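Local coordinates for glucocorticoid modulatory element-binding protein 1 (Homo sapiens, PDB 1OQJ) that binds glucocorticoid modulatory elements in the tyrosine aminotransferase promoter through its SAND domain, raising sensitivity to low glucocorticoid concentrations, and serves as an auxiliary factor in parvovirus replication, at residues A[21-26]-A[81-86]; A[27-32]-A[88-93]. All coordinates share one frame; numbering follows the deposited sequence.

Followed from the N terminus, the chain leaves strand 17-22, turns through 23-26 and runs on as the loop 27-32; after helix 71-76 it returns through 81-86 and then 88-93. Contact 1 (21-26 with 81-86) closes a loop of 54 intervening residues, and contact 2 (27-32 with 88-93) one of 55. Their segments alternate in sequence, so the closures cross rather than nest. Two features join them: one zinc ion takes H85 from contact 1 and C28, C89 and C93 from contact 2, and the F82 ring packs on the backbone of 28-30. Together they fasten the C-terminal tail to the end of strand 17-22 and the loop beyond it.

Contact 1 (A[21-26]-A[81-86]); sequences LLWKKF and DFYQHD. With ZN (zinc ion), chain C.
Segment 21-26 leaves its strand in a short turn whose last carbonyl meets segment 81-86: Y83 N donates to F26 O at 2.8 Å, from above the carbonyl plane, while F82 starts a type II beta turn that ends at H85. W23, with CG anti to the backbone N (chi1 -174°), extends its indole so that NE1 reaches D81 O at 2.9 Å, nearly along the C=O axis. The Y83 ring sets its CD1 edge over one face of the six-membered ring of W23, toward the rim, a T-shaped pair with planes at 70°. K24 runs extended across one face of the tyrosine, its CG 3.9 Å from the ring centroid and almost on the normal, a CH-pi contact. Deeper in, F26 and F82 meet obliquely, with F26 CE1 3.5 Å from F82 CE2, while M75 of helix 71-76 and W60 touch both rings. D81 OD2 accepts from H85 ND1 at 2.8 Å, close to the imidazole plane, and the edge of the F82 ring, at CD1, points at one imidazole face. D81 is thus a second-shell residue: its carboxylate fixes the rotation of the ring whose NE2 binds zinc at 2.1 Å, and its charge would be expected to make that nitrogen a stronger electron donor.

Contact 2 (A[27-32]-A[88-93]); sequences VCPGIN and VCSNTC. With ZN (zinc ion), chain C.
C28 projects its sulfur, anti to the backbone N (chi1 177°), into the bend of segment 88-93, where SG packs against C93 CB at 3.6 Å. The same SG binds zinc at 2.3 Å and accepts a nearly straight hydrogen bond from S90 N, 3.4 Å away with an N-H...S angle of 166°. C89 SG and C93 SG each lie 2.4 Å from the metal, and H85 supplies the fourth ligand. C89 SG also receives a weak hydrogen bond from N91 N, so the sulfurs of C28 and C89 each accept a backbone N-H, which would be expected to temper the negative charge of the thiolates. P29, which follows a cis peptide bond, lies beside S90 and T92: its CB is 3.4 Å from S90 OG, and S90 OG and T92 OG1 are hydrogen-bonded at 2.7 Å. At the other end of the contact V27 CG1 touches V88 CG1, and a water accepts from C28 N and donates to V88 O, bridging the two backbones. This zinc site joins the loop between strands 17-22 and 36-38 to the tail after helix 71-76, with K46 of helix 45-51 beside I31 and N32, and K61 of helix 60-63, a DNA-binding residue, close to C93.

Contact 1 (A[21-26]-A[81-86])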
loop_
_atom_site.group_PDB
_atom_site.type_symbol
_atom_site.label_atom_id
_atom_site.label_comp_id
_atom_site.label_asym_id
_atom_site.label_seq_id
_atom_site.Cartn_x
_atom_site.Cartn_y
_atom_site.Cartn_z
ATOM N N LEU A 21 6.565 2.241 0.495
ATOM C CA LEU A 21 5.675 1.942 -0.621
ATOM C C LEU A 21 6.283 2.504 -1.904
ATOM O O LEU A 21 6.510 3.707 -2.000
ATOM C CB LEU A 21 4.300 2.592 -0.390
ATOM C CG LEU A 21 3.257 2.435 -1.506
ATOM C CD1 LEU A 21 2.814 0.986 -1.590
ATOM C CD2 LEU A 21 2.054 3.328 -1.224
ATOM N N LEU A 22 6.569 1.635 -2.874
ATOM C CA LEU A 22 7.111 2.087 -4.158
ATOM C C LEU A 22 5.868 2.459 -4.959
ATOM O O LEU A 22 5.145 1.589 -5.452
ATOM C CB LEU A 22 7.896 0.962 -4.838
ATOM C CG LEU A 22 9.033 0.379 -3.994
ATOM C CD1 LEU A 22 9.821 -0.610 -4.836
ATOM C CD2 LEU A 22 9.945 1.493 -3.484
ATOM N N TRP A 23 5.626 3.761 -5.093
ATOM C CA TRP A 23 4.417 4.244 -5.750
ATOM C C TRP A 23 4.078 3.757 -7.150
ATOM O O TRP A 23 2.931 3.387 -7.405
ATOM C CB TRP A 23 4.380 5.772 -5.730
ATOM C CG TRP A 23 3.087 6.314 -6.271
ATOM C CD1 TRP A 23 1.836 6.118 -5.761
ATOM C CD2 TRP A 23 2.919 7.092 -7.463
ATOM N NE1 TRP A 23 0.896 6.727 -6.566
ATOM C CE2 TRP A 23 1.536 7.332 -7.616
ATOM C CE3 TRP A 23 3.805 7.612 -8.417
ATOM C CZ2 TRP A 23 1.019 8.068 -8.687
ATOM C CZ3 TRP A 23 3.288 8.348 -9.483
ATOM C CH2 TRP A 23 1.908 8.567 -9.606
ATOM N N LYS A 24 5.036 3.763 -8.067
ATOM C CA LYS A 24 4.714 3.306 -9.411
ATOM C C LYS A 24 4.427 1.808 -9.474
ATOM O O LYS A 24 3.775 1.347 -10.406
ATOM C CB LYS A 24 5.815 3.706 -10.398
ATOM C CG LYS A 24 5.859 5.222 -10.611
ATOM C CD LYS A 24 6.747 5.628 -11.767
ATOM C CE LYS A 24 6.802 7.143 -11.877
ATOM N NZ LYS A 24 7.739 7.599 -12.942
ATOM N N LYS A 25 4.892 1.056 -8.476
ATOM C CA LYS A 25 4.634 -0.386 -8.424
ATOM C C LYS A 25 3.285 -0.663 -7.748
ATOM O O LYS A 25 2.789 -1.790 -7.764
ATOM C CB LYS A 25 5.738 -1.111 -7.644
ATOM C CG LYS A 25 6.982 -1.455 -8.450
ATOM C CD LYS A 25 7.671 -0.237 -9.014
ATOM C CE LYS A 25 8.934 -0.648 -9.761
ATOM N NZ LYS A 25 9.670 0.530 -10.290
ATOM N N PHE A 26 2.706 0.380 -7.158
ATOM C CA PHE A 26 1.423 0.308 -6.452
ATOM C C PHE A 26 0.292 0.324 -7.488
ATOM O O PHE A 26 -0.356 1.345 -7.707
ATOM C CB PHE A 26 1.340 1.516 -5.513
ATOM C CG PHE A 26 0.135 1.535 -4.612
ATOM C CD1 PHE A 26 -0.216 0.418 -3.859
ATOM C CD2 PHE A 26 -0.597 2.708 -4.450
ATOM C CE1 PHE A 26 -1.273 0.469 -2.949
ATOM C CE2 PHE A 26 -1.660 2.774 -3.541
ATOM C CZ PHE A 26 -1.994 1.650 -2.790
ATOM N N ASP A 81 -3.040 7.469 -4.991
ATOM C CA ASP A 81 -3.870 6.356 -5.438
ATOM C C ASP A 81 -2.997 5.433 -6.288
ATOM O O ASP A 81 -1.830 5.731 -6.537
ATOM C CB ASP A 81 -5.039 6.908 -6.262
ATOM C CG ASP A 81 -6.140 5.888 -6.498
ATOM O OD1 ASP A 81 -6.165 4.853 -5.801
ATOM O OD2 ASP A 81 -6.991 6.146 -7.373
ATOM N N PHE A 82 -3.549 4.309 -6.730
ATOM C CA PHE A 82 -2.782 3.381 -7.556
ATOM C C PHE A 82 -2.191 4.093 -8.771
ATOM O O PHE A 82 -2.830 4.975 -9.355
ATOM C CB PHE A 82 -3.678 2.254 -8.057
ATOM C CG PHE A 82 -4.259 1.405 -6.971
ATOM C CD1 PHE A 82 -5.640 1.287 -6.834
ATOM C CD2 PHE A 82 -3.434 0.680 -6.119
ATOM C CE1 PHE A 82 -6.198 0.447 -5.863
ATOM C CE2 PHE A 82 -3.979 -0.162 -5.145
ATOM C CZ PHE A 82 -5.361 -0.280 -5.018
ATOM N N TYR A 83 -0.985 3.699 -9.167
ATOM C CA TYR A 83 -0.339 4.298 -10.332
ATOM C C TYR A 83 -1.172 4.034 -11.587
ATOM O O TYR A 83 -1.519 2.887 -11.887
ATOM C CB TYR A 83 1.067 3.710 -10.502
ATOM C CG TYR A 83 1.865 4.316 -11.630
ATOM C CD1 TYR A 83 2.019 5.694 -11.737
ATOM C CD2 TYR A 83 2.481 3.510 -12.582
ATOM C CE1 TYR A 83 2.766 6.254 -12.765
ATOM C CE2 TYR A 83 3.235 4.062 -13.618
ATOM C CZ TYR A 83 3.371 5.434 -13.701
ATOM O OH TYR A 83 4.094 6.003 -14.729
ATOM N N GLN A 84 -1.490 5.104 -12.314
ATOM C CA GLN A 84 -2.286 5.022 -13.540
ATOM C C GLN A 84 -3.664 4.414 -13.309
ATOM O O GLN A 84 -4.209 3.752 -14.191
ATOM C CB GLN A 84 -1.557 4.189 -14.602
ATOM C CG GLN A 84 -0.185 4.707 -14.981
ATOM C CD GLN A 84 0.406 3.946 -16.152
ATOM O OE1 GLN A 84 0.731 2.762 -16.042
ATOM N NE2 GLN A 84 0.540 4.622 -17.284
ATOM N N HIS A 85 -4.247 4.656 -12.140
ATOM C CA HIS A 85 -5.544 4.068 -11.830
ATOM C C HIS A 85 -6.663 4.401 -12.808
ATOM O O HIS A 85 -7.592 3.610 -12.977
ATOM C CB HIS A 85 -5.984 4.451 -10.415
ATOM C CG HIS A 85 -6.948 3.481 -9.809
ATOM N ND1 HIS A 85 -7.643 3.742 -8.650
ATOM C CD2 HIS A 85 -7.308 2.234 -10.194
ATOM C CE1 HIS A 85 -8.391 2.695 -8.344
ATOM N NE2 HIS A 85 -8.206 1.768 -9.265
ATOM N N ASP A 86 -6.584 5.558 -13.454
ATOM C CA ASP A 86 -7.629 5.928 -14.396
ATOM C C ASP A 86 -7.636 5.037 -15.639
ATOM O O ASP A 86 -8.616 5.019 -16.380
ATOM C CB ASP A 86 -7.493 7.396 -14.810
ATOM C CG ASP A 86 -6.163 7.701 -15.464
ATOM O OD1 ASP A 86 -6.026 8.800 -16.039
ATOM O OD2 ASP A 86 -5.252 6.851 -15.400
HETATM ZN ZN ZN C . -9.037 -0.156 -9.329
#

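Contact 2 (A[27-32]-A[88-93])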
loop_
_atom_site.group_PDB
_atom_site.type_symbol
_atom_site.label_atom_id
_atom_site.label_comp_id
_atom_site.label_asym_id
_atom_site.label_seq_id
_atom_site.Cartn_x
_atom_site.Cartn_y
_atom_site.Cartn_z
ATOM N N VAL A 27 0.063 -0.830 -8.107
ATOM C CA VAL A 27 -0.935 -0.984 -9.161
ATOM C C VAL A 27 -2.215 -1.660 -8.680
ATOM O O VAL A 27 -2.167 -2.613 -7.905
ATOM C CB VAL A 27 -0.325 -1.802 -10.330
ATOM C CG1 VAL A 27 -1.339 -1.986 -11.443
ATOM C CG2 VAL A 27 0.918 -1.092 -10.853
ATOM N N CYS A 28 -3.359 -1.164 -9.141
ATOM C CA CYS A 28 -4.643 -1.740 -8.745
ATOM C C CYS A 28 -4.665 -3.234 -9.053
ATOM O O CYS A 28 -4.205 -3.655 -10.114
ATOM C CB CYS A 28 -5.774 -1.047 -9.496
ATOM S SG CYS A 28 -7.405 -1.739 -9.160
ATOM N N PRO A 29 -5.258 -4.053 -8.160
ATOM C CA PRO A 29 -5.913 -3.714 -6.891
ATOM C C PRO A 29 -4.987 -3.676 -5.674
ATOM O O PRO A 29 -5.450 -3.688 -4.528
ATOM C CB PRO A 29 -6.972 -4.798 -6.769
ATOM C CG PRO A 29 -6.233 -5.992 -7.265
ATOM C CD PRO A 29 -5.483 -5.473 -8.487
ATOM N N GLY A 30 -3.684 -3.659 -5.937
ATOM C CA GLY A 30 -2.680 -3.577 -4.891
ATOM C C GLY A 30 -2.477 -4.689 -3.878
ATOM O O GLY A 30 -1.336 -4.989 -3.527
ATOM N N ILE A 31 -3.557 -5.306 -3.409
ATOM C CA ILE A 31 -3.465 -6.339 -2.375
ATOM C C ILE A 31 -2.350 -7.386 -2.514
ATOM O O ILE A 31 -1.594 -7.611 -1.562
ATOM C CB ILE A 31 -4.838 -7.043 -2.187
ATOM C CG1 ILE A 31 -4.805 -7.914 -0.931
ATOM C CG2 ILE A 31 -5.188 -7.867 -3.416
ATOM C CD1 ILE A 31 -6.168 -8.395 -0.503
ATOM N N ASN A 32 -2.233 -8.013 -3.683
ATOM C CA ASN A 32 -1.199 -9.029 -3.891
ATOM C C ASN A 32 -0.083 -8.580 -4.824
ATOM O O ASN A 32 0.623 -9.406 -5.406
ATOM C CB ASN A 32 -1.821 -10.316 -4.434
ATOM C CG ASN A 32 -2.767 -10.961 -3.446
ATOM O OD1 ASN A 32 -2.401 -11.220 -2.300
ATOM N ND2 ASN A 32 -3.993 -11.225 -3.883
ATOM N N VAL A 88 -5.625 1.720 -15.519
ATOM C CA VAL A 88 -5.294 0.373 -15.072
ATOM C C VAL A 88 -6.083 0.059 -13.806
ATOM O O VAL A 88 -5.781 0.576 -12.731
ATOM C CB VAL A 88 -3.780 0.263 -14.795
ATOM C CG1 VAL A 88 -3.437 -1.127 -14.289
ATOM C CG2 VAL A 88 -3.002 0.578 -16.068
ATOM N N CYS A 89 -7.093 -0.795 -13.944
ATOM C CA CYS A 89 -7.956 -1.153 -12.823
ATOM C C CYS A 89 -8.523 -2.563 -12.984
ATOM O O CYS A 89 -8.793 -3.010 -14.100
ATOM C CB CYS A 89 -9.099 -0.134 -12.728
ATOM S SG CYS A 89 -10.257 -0.357 -11.353
ATOM N N SER A 90 -8.701 -3.263 -11.866
ATOM C CA SER A 90 -9.236 -4.622 -11.894
ATOM C C SER A 90 -10.732 -4.640 -11.613
ATOM O O SER A 90 -11.384 -5.672 -11.772
ATOM C CB SER A 90 -8.549 -5.478 -10.840
ATOM O OG SER A 90 -8.902 -5.021 -9.546
ATOM N N ASN A 91 -11.261 -3.504 -11.172
ATOM C CA ASN A 91 -12.677 -3.383 -10.852
ATOM C C ASN A 91 -13.022 -4.167 -9.587
ATOM O O ASN A 91 -14.188 -4.482 -9.348
ATOM C CB ASN A 91 -13.528 -3.886 -12.021
ATOM C CG ASN A 91 -13.201 -3.183 -13.323
ATOM O OD1 ASN A 91 -13.361 -1.970 -13.444
ATOM N ND2 ASN A 91 -12.738 -3.948 -14.309
ATOM N N THR A 92 -12.008 -4.486 -8.787
ATOM C CA THR A 92 -12.216 -5.219 -7.541
ATOM C C THR A 92 -11.565 -4.468 -6.387
ATOM O O THR A 92 -11.540 -4.946 -5.256
ATOM C CB THR A 92 -11.599 -6.635 -7.592
ATOM O OG1 THR A 92 -10.173 -6.536 -7.696
ATOM C CG2 THR A 92 -12.141 -7.410 -8.783
ATOM N N CYS A 93 -11.046 -3.282 -6.684
ATOM C CA CYS A 93 -10.377 -2.466 -5.682
ATOM C C CYS A 93 -11.344 -1.875 -4.668
ATOM O O CYS A 93 -10.933 -1.437 -3.594
ATOM C CB CYS A 93 -9.585 -1.349 -6.367
ATOM S SG CYS A 93 -10.545 -0.345 -7.521
HETATM ZN ZN ZN C . -9.037 -0.156 -9.329
HETATM O O HOH W 1 -3.480 0.982 -11.160
#